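Local coordinates for protein extracellular PQQ-dependent sugar dehydrogenase (Coprinopsis cinerea, PDB 6JT6) that probably passes electrons from PQQ-dependent sugar oxidation through the haem b of this cytochrome domain, one part of a pyranose dehydrogenase, at residues S10-T15 and T190-L195; N68-G73 and A91-Y96; S147-L152 and G160-S165. All coordinates share one frame; numbering follows the deposited sequence.

Interactions 2 and 3 belong to the haem side of the domain, with centres about 13 Å apart, whereas the centre of interaction 1 lies about 26 Å from that of interaction 2, across the centre of the chain. Interaction 1 (10-15 with 190-195) is a sparse surface contact of methyl groups between a loop and the C-terminal tail. Interaction 2 (68-73 with 91-96) is partly buried and wholly apolar across its segments, joining strand 70-76 to an edge of the same sheet. Interaction 3 (147-152 with 160-165) lies at the surface but adds hydrogen bonds and a water. It touches interaction 2 where Val72 CG2 meets Leu161 CD2 at 3.8 Å, and both contact the haem.

Interaction 1 of 3, residues S10-T15 and T190-L195; sequences SITGVT and TNAPPL
Two methyl-to-methyl approaches, each at the far limit of contact, are all that join Ile11 and Thr12 to the C-terminal tail. Ile11 reaches out with CD1, which comes to 4.5 Å from CD2 of Leu195; Thr12 turns its CG2 to the CB of Ala192, also 4.5 Å away. No hydrogen bond crosses between 10-15 and 190-195. The extended chi2 of Ile11 (169°) carries CD1 outward to the leucine, while Leu195 meets it with one branch of its fork. Thr12 divides its two branches between different jobs: CG2 faces the tail, and OG1 accepts a hydrogen bond from Val14 N (3.3 Å, 163° at the hydrogen), closing an ST turn. The same OG1 is also bonded to Asp9. In the fold, this turn links strands 5-8 and 15-21, and the tail runs on from the end of helix 182-191. Strands 100-109 and 113-121 lie beside both: Ile11, Thr12 and Ala192 rest on Ser106, and Ile11, Thr12 and Leu195 on Arg115. The tail itself is tied down through backbone hydrogen bonds between Pro193 and Ser106 and between Leu195 and Ser107.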
loop_
_atom_site.group_PDB
_atom_site.type_symbol
_atom_site.label_atom_id
_atom_site.label_comp_id
_atom_site.label_asym_id
_atom_site.label_seq_id
_atom_site.Cartn_x
_atom_site.Cartn_y
_atom_site.Cartn_z
ATOM N N SER A 10 -16.575 -1.405 2.345
ATOM C CA SER A 10 -17.684 -2.215 2.830
ATOM C C SER A 10 -17.223 -3.430 3.658
ATOM O O SER A 10 -17.948 -3.883 4.549
ATOM C CB SER A 10 -18.559 -2.646 1.630
ATOM O OG SER A 10 -19.424 -3.701 1.992
ATOM N N ILE A 11 -16.010 -3.945 3.405
ATOM C CA ILE A 11 -15.535 -5.107 4.177
ATOM C C ILE A 11 -15.304 -4.799 5.668
ATOM O O ILE A 11 -15.608 -5.626 6.540
ATOM C CB ILE A 11 -14.330 -5.796 3.487
ATOM C CG1 ILE A 11 -14.794 -6.327 2.101
ATOM C CG2 ILE A 11 -13.732 -6.889 4.388
ATOM C CD1 ILE A 11 -13.713 -6.821 1.143
ATOM N N THR A 12 -14.834 -3.588 5.969
ATOM C CA THR A 12 -14.392 -3.260 7.335
ATOM C C THR A 12 -15.144 -2.104 7.979
ATOM O O THR A 12 -15.014 -1.896 9.183
ATOM C CB THR A 12 -12.889 -2.879 7.346
ATOM O OG1 THR A 12 -12.685 -1.704 6.539
ATOM C CG2 THR A 12 -12.042 -4.023 6.791
ATOM N N GLY A 13 -15.904 -1.349 7.188
ATOM C CA GLY A 13 -16.564 -0.128 7.695
ATOM C C GLY A 13 -15.651 1.080 7.808
ATOM O O GLY A 13 -16.085 2.160 8.245
ATOM N N VAL A 14 -14.389 0.958 7.375
ATOM C CA VAL A 14 -13.523 2.137 7.414
ATOM C C VAL A 14 -13.556 2.867 6.059
ATOM O O VAL A 14 -13.995 2.307 5.072
ATOM C CB VAL A 14 -12.062 1.836 7.905
ATOM C CG1 VAL A 14 -12.007 0.808 9.055
ATOM C CG2 VAL A 14 -11.169 1.440 6.766
ATOM N N THR A 15 -13.087 4.110 6.011
ATOM C CA THR A 15 -13.047 4.848 4.775
ATOM C C THR A 15 -11.588 5.095 4.410
ATOM O O THR A 15 -10.760 5.386 5.296
ATOM C CB THR A 15 -13.813 6.200 4.856
ATOM O OG1 THR A 15 -13.149 7.042 5.818
ATOM C CG2 THR A 15 -15.245 5.973 5.249
ATOM N N THR A 190 -7.008 -3.872 12.429
ATOM C CA THR A 190 -6.145 -4.867 13.040
ATOM C C THR A 190 -7.011 -6.051 13.515
ATOM O O THR A 190 -6.614 -7.217 13.380
ATOM C CB THR A 190 -5.340 -4.276 14.224
ATOM O OG1 THR A 190 -4.614 -3.141 13.754
ATOM C CG2 THR A 190 -4.345 -5.302 14.823
ATOM N N ASN A 191 -8.193 -5.724 14.036
ATOM C CA ASN A 191 -9.090 -6.717 14.632
ATOM C C ASN A 191 -10.039 -7.412 13.636
ATOM O O ASN A 191 -10.792 -8.325 14.025
ATOM C CB ASN A 191 -9.848 -6.113 15.819
ATOM C CG ASN A 191 -9.021 -6.141 17.096
ATOM O OD1 ASN A 191 -8.684 -5.102 17.665
ATOM N ND2 ASN A 191 -8.638 -7.337 17.520
ATOM N N ALA A 192 -10.026 -6.988 12.375
ATOM C CA ALA A 192 -10.870 -7.632 11.383
ATOM C C ALA A 192 -10.269 -9.020 11.121
ATOM O O ALA A 192 -9.059 -9.139 11.036
ATOM C CB ALA A 192 -10.934 -6.808 10.118
ATOM N N PRO A 193 -11.099 -10.075 11.012
ATOM C CA PRO A 193 -10.506 -11.377 10.687
ATOM C C PRO A 193 -9.937 -11.446 9.240
ATOM O O PRO A 193 -10.275 -10.588 8.380
ATOM C CB PRO A 193 -11.689 -12.334 10.845
ATOM C CG PRO A 193 -12.866 -11.484 10.537
ATOM C CD PRO A 193 -12.551 -10.188 11.227
ATOM N N PRO A 194 -9.111 -12.473 8.956
ATOM C CA PRO A 194 -8.611 -12.607 7.593
ATOM C C PRO A 194 -9.721 -12.804 6.559
ATOM O O PRO A 194 -10.837 -13.257 6.897
ATOM C CB PRO A 194 -7.727 -13.865 7.661
ATOM C CG PRO A 194 -8.183 -14.603 8.856
ATOM C CD PRO A 194 -8.616 -13.559 9.828
ATOM N N LEU A 195 -9.410 -12.460 5.314
ATOM C CA LEU A 195 -10.330 -12.702 4.205
ATOM C C LEU A 195 -10.669 -14.183 4.009
ATOM O O LEU A 195 -9.805 -15.059 4.118
ATOM C CB LEU A 195 -9.751 -12.158 2.904
ATOM C CG LEU A 195 -10.229 -10.848 2.294
ATOM C CD1 LEU A 195 -9.949 -10.915 0.799
ATOM C CD2 LEU A 195 -11.704 -10.555 2.555
#

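Interaction 2 of 3, residues N68-G73 and A91-Y96; sequences NPLLVG and APPSIY. With HEM (protoporphyrin IX containing Fe), chain C; NAG (2-acetamido-2-deoxy-beta-D-glucopyranose), chain B.
This is an apolar contact, without a hydrogen bond across it, in which Pro69 and Leu70, near where the chain enters strand 70-76, pack against Tyr96 and Pro93 around the short edge strand 94-95. Strand 79-86 lies between the two in the antiparallel sheet, so side chains bridge the gap. The contact has two separate points. At one, Pro69 lies alongside Tyr96, the two side chains pointing the same way, and its CG comes to 3.6 Å from ring atom CE2, approaching the ring obliquely. Tyr96 has its CG anti to the backbone N (chi1 168°), which extends the ring past the proline toward the attached sugar. There its OH receives a hydrogen bond from O6 of the N-acetylglucosamine at 2.7 Å, with O6 at the ring edge, near its plane. One aromatic side chain thus has a hydrocarbon neighbour on the protein and a polar one on the glycan. The ring of Trp86 also meets that of Tyr96, and Trp126 touches its side chain.

At the other point, Leu70 and Pro93 cross at about a right angle, with Leu70 CD1 3.6 Å from Pro93 CG. Both residues also touch the haem: Leu70 CB lies 3.8 Å from vinyl carbon CAC, and Pro93 CD is 3.8 Å from the methine carbon CHC. Pro92 extends this wall, its CA 3.6 Å from vinyl carbon CAB, while the backbone O of Leu71 touches the other vinyl at CBC. The rigid proline rings and the leucine give the porphyrin's vinyl-bearing side a hydrocarbon lining, an apolar part of the haem b pocket in a cytochrome domain related to that of cellobiose dehydrogenase.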
loop_
_atom_site.group_PDB
_atom_site.type_symbol
_atom_site.label_atom_id
_atom_site.label_comp_id
_atom_site.label_asym_id
_atom_site.label_seq_id
_atom_site.Cartn_x
_atom_site.Cartn_y
_atom_site.Cartn_z
ATOM N N ASN A 68 12.550 6.121 -3.907
ATOM C CA ASN A 68 11.435 6.328 -2.960
ATOM C C ASN A 68 11.082 4.941 -2.427
ATOM O O ASN A 68 11.241 3.964 -3.149
ATOM C CB ASN A 68 10.200 6.962 -3.665
ATOM C CG ASN A 68 10.463 8.361 -4.210
ATOM O OD1 ASN A 68 10.651 9.317 -3.461
ATOM N ND2 ASN A 68 10.427 8.497 -5.510
ATOM N N PRO A 69 10.589 4.836 -1.173
ATOM C CA PRO A 69 10.104 3.546 -0.696
ATOM C C PRO A 69 9.095 2.941 -1.653
ATOM O O PRO A 69 8.149 3.624 -2.091
ATOM C CB PRO A 69 9.405 3.898 0.640
ATOM C CG PRO A 69 10.166 5.107 1.103
ATOM C CD PRO A 69 10.303 5.893 -0.184
ATOM N N LEU A 70 9.327 1.668 -1.953
ATOM C CA LEU A 70 8.416 0.880 -2.762
ATOM C C LEU A 70 7.839 -0.193 -1.853
ATOM O O LEU A 70 8.586 -0.974 -1.265
ATOM C CB LEU A 70 9.147 0.256 -3.959
ATOM C CG LEU A 70 10.018 1.148 -4.878
ATOM C CD1 LEU A 70 10.604 0.282 -5.986
ATOM C CD2 LEU A 70 9.282 2.321 -5.549
ATOM N N LEU A 71 6.521 -0.229 -1.720
ATOM C CA LEU A 71 5.911 -1.313 -0.931
ATOM C C LEU A 71 5.246 -2.271 -1.862
ATOM O O LEU A 71 4.570 -1.864 -2.802
ATOM C CB LEU A 71 4.923 -0.792 0.126
ATOM C CG LEU A 71 5.360 0.390 1.001
ATOM C CD1 LEU A 71 4.219 0.776 1.929
ATOM C CD2 LEU A 71 6.643 0.136 1.789
ATOM N N VAL A 72 5.441 -3.557 -1.611
ATOM C CA VAL A 72 4.909 -4.576 -2.478
ATOM C C VAL A 72 4.207 -5.647 -1.649
ATOM O O VAL A 72 4.765 -6.168 -0.664
ATOM C CB VAL A 72 5.971 -5.118 -3.475
ATOM C CG1 VAL A 72 7.150 -5.730 -2.757
ATOM C CG2 VAL A 72 5.369 -6.130 -4.438
ATOM N N GLY A 73 2.962 -5.920 -2.024
ATOM C CA GLY A 73 2.167 -6.937 -1.361
ATOM C C GLY A 73 1.688 -8.008 -2.307
ATOM O O GLY A 73 1.573 -7.791 -3.527
ATOM N N ALA A 91 15.329 -0.971 -12.408
ATOM C CA ALA A 91 15.963 -2.282 -12.231
ATOM C C ALA A 91 15.299 -3.005 -11.050
ATOM O O ALA A 91 14.640 -2.339 -10.256
ATOM C CB ALA A 91 17.445 -2.078 -11.958
ATOM N N PRO A 92 15.466 -4.358 -10.919
ATOM C CA PRO A 92 14.892 -5.033 -9.740
ATOM C C PRO A 92 15.234 -4.308 -8.410
ATOM O O PRO A 92 16.412 -4.082 -8.121
ATOM C CB PRO A 92 15.521 -6.449 -9.797
ATOM C CG PRO A 92 15.800 -6.677 -11.255
ATOM C CD PRO A 92 16.049 -5.330 -11.879
ATOM N N PRO A 93 14.209 -3.878 -7.640
ATOM C CA PRO A 93 14.476 -3.208 -6.351
ATOM C C PRO A 93 15.153 -4.125 -5.326
ATOM O O PRO A 93 14.962 -5.354 -5.354
ATOM C CB PRO A 93 13.066 -2.826 -5.860
ATOM C CG PRO A 93 12.281 -2.680 -7.127
ATOM C CD PRO A 93 12.780 -3.802 -7.993
ATOM N N SER A 94 15.920 -3.516 -4.427
ATOM C CA SER A 94 16.504 -4.221 -3.275
ATOM C C SER A 94 15.599 -4.097 -2.069
ATOM O O SER A 94 14.804 -3.189 -2.012
ATOM C CB SER A 94 17.821 -3.532 -2.880
ATOM O OG SER A 94 18.677 -3.402 -4.002
ATOM N N ILE A 95 15.832 -4.919 -1.052
ATOM C CA ILE A 95 15.140 -4.813 0.229
ATOM C C ILE A 95 15.551 -3.517 0.920
ATOM O O ILE A 95 16.728 -3.136 0.924
ATOM C CB ILE A 95 15.417 -6.034 1.161
ATOM C CG1 ILE A 95 14.981 -7.371 0.516
ATOM C CG2 ILE A 95 14.773 -5.850 2.534
ATOM C CD1 ILE A 95 13.571 -7.419 -0.057
ATOM N N TYR A 96 14.551 -2.816 1.456
ATOM C CA TYR A 96 14.779 -1.530 2.082
ATOM C C TYR A 96 14.375 -1.679 3.537
ATOM O O TYR A 96 13.238 -2.057 3.844
ATOM C CB TYR A 96 13.996 -0.456 1.319
ATOM C CG TYR A 96 13.886 0.891 1.966
ATOM C CD1 TYR A 96 15.017 1.572 2.468
ATOM C CD2 TYR A 96 12.649 1.529 2.046
ATOM C CE1 TYR A 96 14.888 2.824 3.067
ATOM C CE2 TYR A 96 12.517 2.782 2.627
ATOM C CZ TYR A 96 13.625 3.421 3.138
ATOM O OH TYR A 96 13.457 4.666 3.719
HETATM C CHA HEM C . 8.085 2.294 -13.774
HETATM C CHB HEM C . 11.275 -1.346 -14.290
HETATM C CHC HEM C . 9.716 -3.343 -10.163
HETATM C CHD HEM C . 7.173 0.759 -9.253
HETATM C C1A HEM C . 9.048 1.449 -14.294
HETATM C C2A HEM C . 9.628 1.589 -15.581
HETATM C C3A HEM C . 10.517 0.548 -15.720
HETATM C C4A HEM C . 10.494 -0.228 -14.528
HETATM C CMA HEM C . 11.390 0.258 -16.931
HETATM C CAA HEM C . 9.330 2.674 -16.605
HETATM C CBA HEM C . 7.894 2.627 -17.156
HETATM C CGA HEM C . 7.463 1.289 -17.697
HETATM O O1A HEM C . 6.573 0.600 -17.132
HETATM O O2A HEM C . 7.998 0.853 -18.739
HETATM C C1B HEM C . 11.116 -2.223 -13.221
HETATM C C2B HEM C . 11.817 -3.473 -13.121
HETATM C C3B HEM C . 11.345 -4.069 -11.968
HETATM C C4B HEM C . 10.359 -3.131 -11.381
HETATM C CMB HEM C . 12.845 -4.020 -14.133
HETATM C CAB HEM C . 11.699 -5.365 -11.325
HETATM C CBB HEM C . 11.993 -6.470 -12.001
HETATM C C1C HEM C . 8.942 -2.355 -9.495
HETATM C C2C HEM C . 8.364 -2.508 -8.214
HETATM C C3C HEM C . 7.638 -1.342 -7.936
HETATM C C4C HEM C . 7.754 -0.477 -9.087
HETATM C CMC HEM C . 8.581 -3.725 -7.332
HETATM C CAC HEM C . 6.903 -1.042 -6.675
HETATM C CBC HEM C . 6.254 -2.006 -5.985
HETATM C C1D HEM C . 7.179 1.447 -10.476
HETATM C C2D HEM C . 6.433 2.709 -10.666
HETATM C C3D HEM C . 6.697 3.150 -11.902
HETATM C C4D HEM C . 7.622 2.145 -12.468
HETATM C CMD HEM C . 5.526 3.410 -9.689
HETATM C CAD HEM C . 6.109 4.384 -12.584
HETATM C CBD HEM C . 6.793 5.695 -12.243
HETATM C CGD HEM C . 8.126 5.740 -12.940
HETATM O O1D HEM C . 9.217 5.810 -12.311
HETATM O O2D HEM C . 8.135 5.668 -14.176
HETATM N NA HEM C . 9.570 0.311 -13.673
HETATM N NB HEM C . 10.278 -2.067 -12.188
HETATM N NC HEM C . 8.527 -1.150 -10.015
HETATM N ND HEM C . 7.916 1.158 -11.582
HETATM FE FE HEM C . 9.061 -0.379 -11.875
HETATM C C1 NAG B . 13.593 4.758 9.768
HETATM C C2 NAG B . 14.648 4.045 10.608
HETATM C C3 NAG B . 16.049 4.595 10.310
HETATM C C4 NAG B . 16.361 4.675 8.809
HETATM C C5 NAG B . 15.247 5.408 8.040
HETATM C C6 NAG B . 15.424 5.187 6.542
HETATM C C7 NAG B . 13.792 3.443 12.855
HETATM C C8 NAG B . 13.548 4.056 14.210
HETATM N N2 NAG B . 14.318 4.304 11.988
HETATM O O3 NAG B . 17.002 3.740 10.933
HETATM O O4 NAG B . 17.637 5.329 8.620
HETATM O O5 NAG B . 13.938 4.921 8.390
HETATM O O6 NAG B . 14.578 6.043 5.751
HETATM O O7 NAG B . 13.536 2.270 12.595
#

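Interaction 3 of 3, residues S147-L152 and G160-S165; sequences STTKPL and GLYRHS. With HEM (protoporphyrin IX containing Fe), chain C.
Leu152 lies over one face of the Tyr162 ring, the two side chains crossing at about a right angle. Its CD2 makes the CH-pi contact, 3.9 Å from the ring centroid and 26° off the normal, displaced toward the CE2 rim, while CD1 reaches on toward the phenol end. Thr149 approaches the same ring obliquely: its CG2, anti to the backbone N, stands 3.7 Å from Tyr162 CD2, leaving OG1 to hydrogen-bond with Thr148 OG1.

The backbones run nearly antiparallel, 164° apart end to end, and are pinned at both ends of the pairing. Leu152 N donates to Gly160 O (2.9 Å), and Ser147 N donates to Ser165 OG, which is also bonded to Phe145 O. Between these, a water donates to Thr149 O and accepts from Tyr162 N. Pro151 packs against Leu161, whose methyls turn toward the haem.

Beyond the tyrosine, 160-165 supplies an axial ligand of the haem: His164 NE2 binds the iron at 1.9 Å, with Met65 SD as the second axial ligand. Arg163 lays its CG against the porphyrin, then bends at chi3 (105°) to bring NH2 to propionate O1A at 2.9 Å, with a weak bond from NH1; His164 ND1 lies over one face of its guanidinium. Axially, the iron is held by one histidine nitrogen and one methionine sulfur, consistent with an electron-transfer role for this haem, and the arginine beside them probably offsets the propionate charge.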
loop_
_atom_site.group_PDB
_atom_site.type_symbol
_atom_site.label_atom_id
_atom_site.label_comp_id
_atom_site.label_asym_id
_atom_site.label_seq_id
_atom_site.Cartn_x
_atom_site.Cartn_y
_atom_site.Cartn_z
ATOM N N SER A 147 -0.140 -8.467 -13.294
ATOM C CA SER A 147 -1.474 -9.046 -13.511
ATOM C C SER A 147 -1.577 -10.553 -13.335
ATOM O O SER A 147 -2.690 -11.085 -13.226
ATOM C CB SER A 147 -1.986 -8.635 -14.911
ATOM O OG SER A 147 -1.253 -9.313 -15.925
ATOM N N THR A 148 -0.458 -11.276 -13.342
ATOM C CA THR A 148 -0.544 -12.769 -13.349
ATOM C C THR A 148 0.397 -13.497 -12.413
ATOM O O THR A 148 0.041 -14.547 -11.909
ATOM C CB THR A 148 -0.309 -13.402 -14.746
ATOM O OG1 THR A 148 1.072 -13.194 -15.140
ATOM C CG2 THR A 148 -1.306 -12.801 -15.810
ATOM N N THR A 149 1.611 -12.976 -12.229
ATOM C CA THR A 149 2.670 -13.834 -11.739
ATOM C C THR A 149 3.178 -13.374 -10.375
ATOM O O THR A 149 3.644 -12.224 -10.227
ATOM C CB THR A 149 3.817 -13.948 -12.769
ATOM O OG1 THR A 149 3.307 -14.467 -14.026
ATOM C CG2 THR A 149 4.973 -14.862 -12.242
ATOM N N LYS A 150 3.067 -14.280 -9.392
ATOM C CA LYS A 150 3.557 -14.064 -8.008
ATOM C C LYS A 150 5.065 -13.829 -7.942
ATOM O O LYS A 150 5.790 -14.177 -8.890
ATOM C CB LYS A 150 3.276 -15.269 -7.116
ATOM C CG LYS A 150 1.836 -15.739 -7.016
ATOM C CD LYS A 150 0.931 -14.818 -6.232
ATOM C CE LYS A 150 -0.508 -15.277 -6.437
ATOM N NZ LYS A 150 -1.403 -14.871 -5.305
ATOM N N PRO A 151 5.550 -13.251 -6.808
ATOM C CA PRO A 151 6.993 -13.260 -6.615
ATOM C C PRO A 151 7.517 -14.712 -6.688
ATOM O O PRO A 151 6.779 -15.669 -6.435
ATOM C CB PRO A 151 7.154 -12.638 -5.209
ATOM C CG PRO A 151 5.993 -11.688 -5.124
ATOM C CD PRO A 151 4.869 -12.496 -5.715
ATOM N N LEU A 152 8.777 -14.853 -7.081
ATOM C CA LEU A 152 9.340 -16.159 -7.497
ATOM C C LEU A 152 9.276 -17.178 -6.391
ATOM O O LEU A 152 9.033 -18.353 -6.656
ATOM C CB LEU A 152 10.809 -15.993 -7.921
ATOM C CG LEU A 152 11.222 -15.339 -9.254
ATOM C CD1 LEU A 152 11.103 -16.330 -10.384
ATOM C CD2 LEU A 152 10.511 -14.024 -9.610
ATOM N N GLY A 160 12.485 -12.315 -4.849
ATOM C CA GLY A 160 12.578 -11.682 -6.173
ATOM C C GLY A 160 11.224 -11.655 -6.873
ATOM O O GLY A 160 10.313 -12.470 -6.587
ATOM N N LEU A 161 11.078 -10.703 -7.775
ATOM C CA LEU A 161 9.821 -10.570 -8.513
ATOM C C LEU A 161 10.052 -10.123 -9.960
ATOM O O LEU A 161 11.067 -9.511 -10.286
ATOM C CB LEU A 161 8.855 -9.651 -7.759
ATOM C CG LEU A 161 9.320 -8.304 -7.233
ATOM C CD1 LEU A 161 9.641 -7.370 -8.385
ATOM C CD2 LEU A 161 8.259 -7.681 -6.331
ATOM N N TYR A 162 9.101 -10.432 -10.818
ATOM C CA TYR A 162 9.128 -9.946 -12.200
ATOM C C TYR A 162 8.602 -8.521 -12.229
ATOM O O TYR A 162 7.725 -8.153 -11.431
ATOM C CB TYR A 162 8.256 -10.840 -13.089
ATOM C CG TYR A 162 8.840 -12.242 -13.227
ATOM C CD1 TYR A 162 9.992 -12.466 -14.010
ATOM C CD2 TYR A 162 8.271 -13.328 -12.550
ATOM C CE1 TYR A 162 10.556 -13.730 -14.124
ATOM C CE2 TYR A 162 8.819 -14.617 -12.671
ATOM C CZ TYR A 162 9.963 -14.800 -13.452
ATOM O OH TYR A 162 10.515 -16.066 -13.568
ATOM N N ARG A 163 9.166 -7.734 -13.143
ATOM C CA ARG A 163 8.676 -6.415 -13.497
ATOM C C ARG A 163 7.154 -6.399 -13.665
ATOM O O ARG A 163 6.583 -7.290 -14.283
ATOM C CB ARG A 163 9.358 -5.975 -14.806
ATOM C CG ARG A 163 9.233 -4.492 -15.086
ATOM C CD ARG A 163 9.500 -4.178 -16.552
ATOM N NE ARG A 163 8.209 -3.906 -17.174
ATOM C CZ ARG A 163 7.702 -2.688 -17.376
ATOM N NH1 ARG A 163 6.499 -2.560 -17.927
ATOM N NH2 ARG A 163 8.395 -1.599 -17.055
ATOM N N HIS A 164 6.523 -5.369 -13.103
ATOM C CA HIS A 164 5.083 -5.104 -13.228
ATOM C C HIS A 164 4.638 -5.141 -14.687
ATOM O O HIS A 164 5.383 -4.750 -15.576
ATOM C CB HIS A 164 4.749 -3.720 -12.651
ATOM C CG HIS A 164 5.844 -2.713 -12.834
ATOM N ND1 HIS A 164 6.035 -2.042 -14.020
ATOM C CD2 HIS A 164 6.808 -2.267 -11.990
ATOM C CE1 HIS A 164 7.075 -1.231 -13.906
ATOM N NE2 HIS A 164 7.566 -1.332 -12.676
ATOM N N SER A 165 3.435 -5.621 -14.930
ATOM C CA SER A 165 2.827 -5.484 -16.231
ATOM C C SER A 165 2.295 -4.058 -16.430
ATOM O O SER A 165 2.176 -3.589 -17.576
ATOM C CB SER A 165 1.697 -6.509 -16.381
ATOM O OG SER A 165 0.765 -6.371 -15.327
HETATM C CHA HEM C . 8.085 2.294 -13.774
HETATM C CHB HEM C . 11.275 -1.346 -14.290
HETATM C CHC HEM C . 9.716 -3.343 -10.163
HETATM C CHD HEM C . 7.173 0.759 -9.253
HETATM C C1A HEM C . 9.048 1.449 -14.294
HETATM C C2A HEM C . 9.628 1.589 -15.581
HETATM C C3A HEM C . 10.517 0.548 -15.720
HETATM C C4A HEM C . 10.494 -0.228 -14.528
HETATM C CMA HEM C . 11.390 0.258 -16.931
HETATM C CAA HEM C . 9.330 2.674 -16.605
HETATM C CBA HEM C . 7.894 2.627 -17.156
HETATM C CGA HEM C . 7.463 1.289 -17.697
HETATM O O1A HEM C . 6.573 0.600 -17.132
HETATM O O2A HEM C . 7.998 0.853 -18.739
HETATM C C1B HEM C . 11.116 -2.223 -13.221
HETATM C C2B HEM C . 11.817 -3.473 -13.121
HETATM C C3B HEM C . 11.345 -4.069 -11.968
HETATM C C4B HEM C . 10.359 -3.131 -11.381
HETATM C CMB HEM C . 12.845 -4.020 -14.133
HETATM C CAB HEM C . 11.699 -5.365 -11.325
HETATM C CBB HEM C . 11.993 -6.470 -12.001
HETATM C C1C HEM C . 8.942 -2.355 -9.495
HETATM C C2C HEM C . 8.364 -2.508 -8.214
HETATM C C3C HEM C . 7.638 -1.342 -7.936
HETATM C C4C HEM C . 7.754 -0.477 -9.087
HETATM C CMC HEM C . 8.581 -3.725 -7.332
HETATM C CAC HEM C . 6.903 -1.042 -6.675
HETATM C CBC HEM C . 6.254 -2.006 -5.985
HETATM C C1D HEM C . 7.179 1.447 -10.476
HETATM C C2D HEM C . 6.433 2.709 -10.666
HETATM C C3D HEM C . 6.697 3.150 -11.902
HETATM C C4D HEM C . 7.622 2.145 -12.468
HETATM C CMD HEM C . 5.526 3.410 -9.689
HETATM C CAD HEM C . 6.109 4.384 -12.584
HETATM C CBD HEM C . 6.793 5.695 -12.243
HETATM C CGD HEM C . 8.126 5.740 -12.940
HETATM O O1D HEM C . 9.217 5.810 -12.311
HETATM O O2D HEM C . 8.135 5.668 -14.176
HETATM N NA HEM C . 9.570 0.311 -13.673
HETATM N NB HEM C . 10.278 -2.067 -12.188
HETATM N NC HEM C . 8.527 -1.150 -10.015
HETATM N ND HEM C . 7.916 1.158 -11.582
HETATM FE FE HEM C . 9.061 -0.379 -11.875
HETATM O O HOH W 1 6.493 -11.640 -10.148
#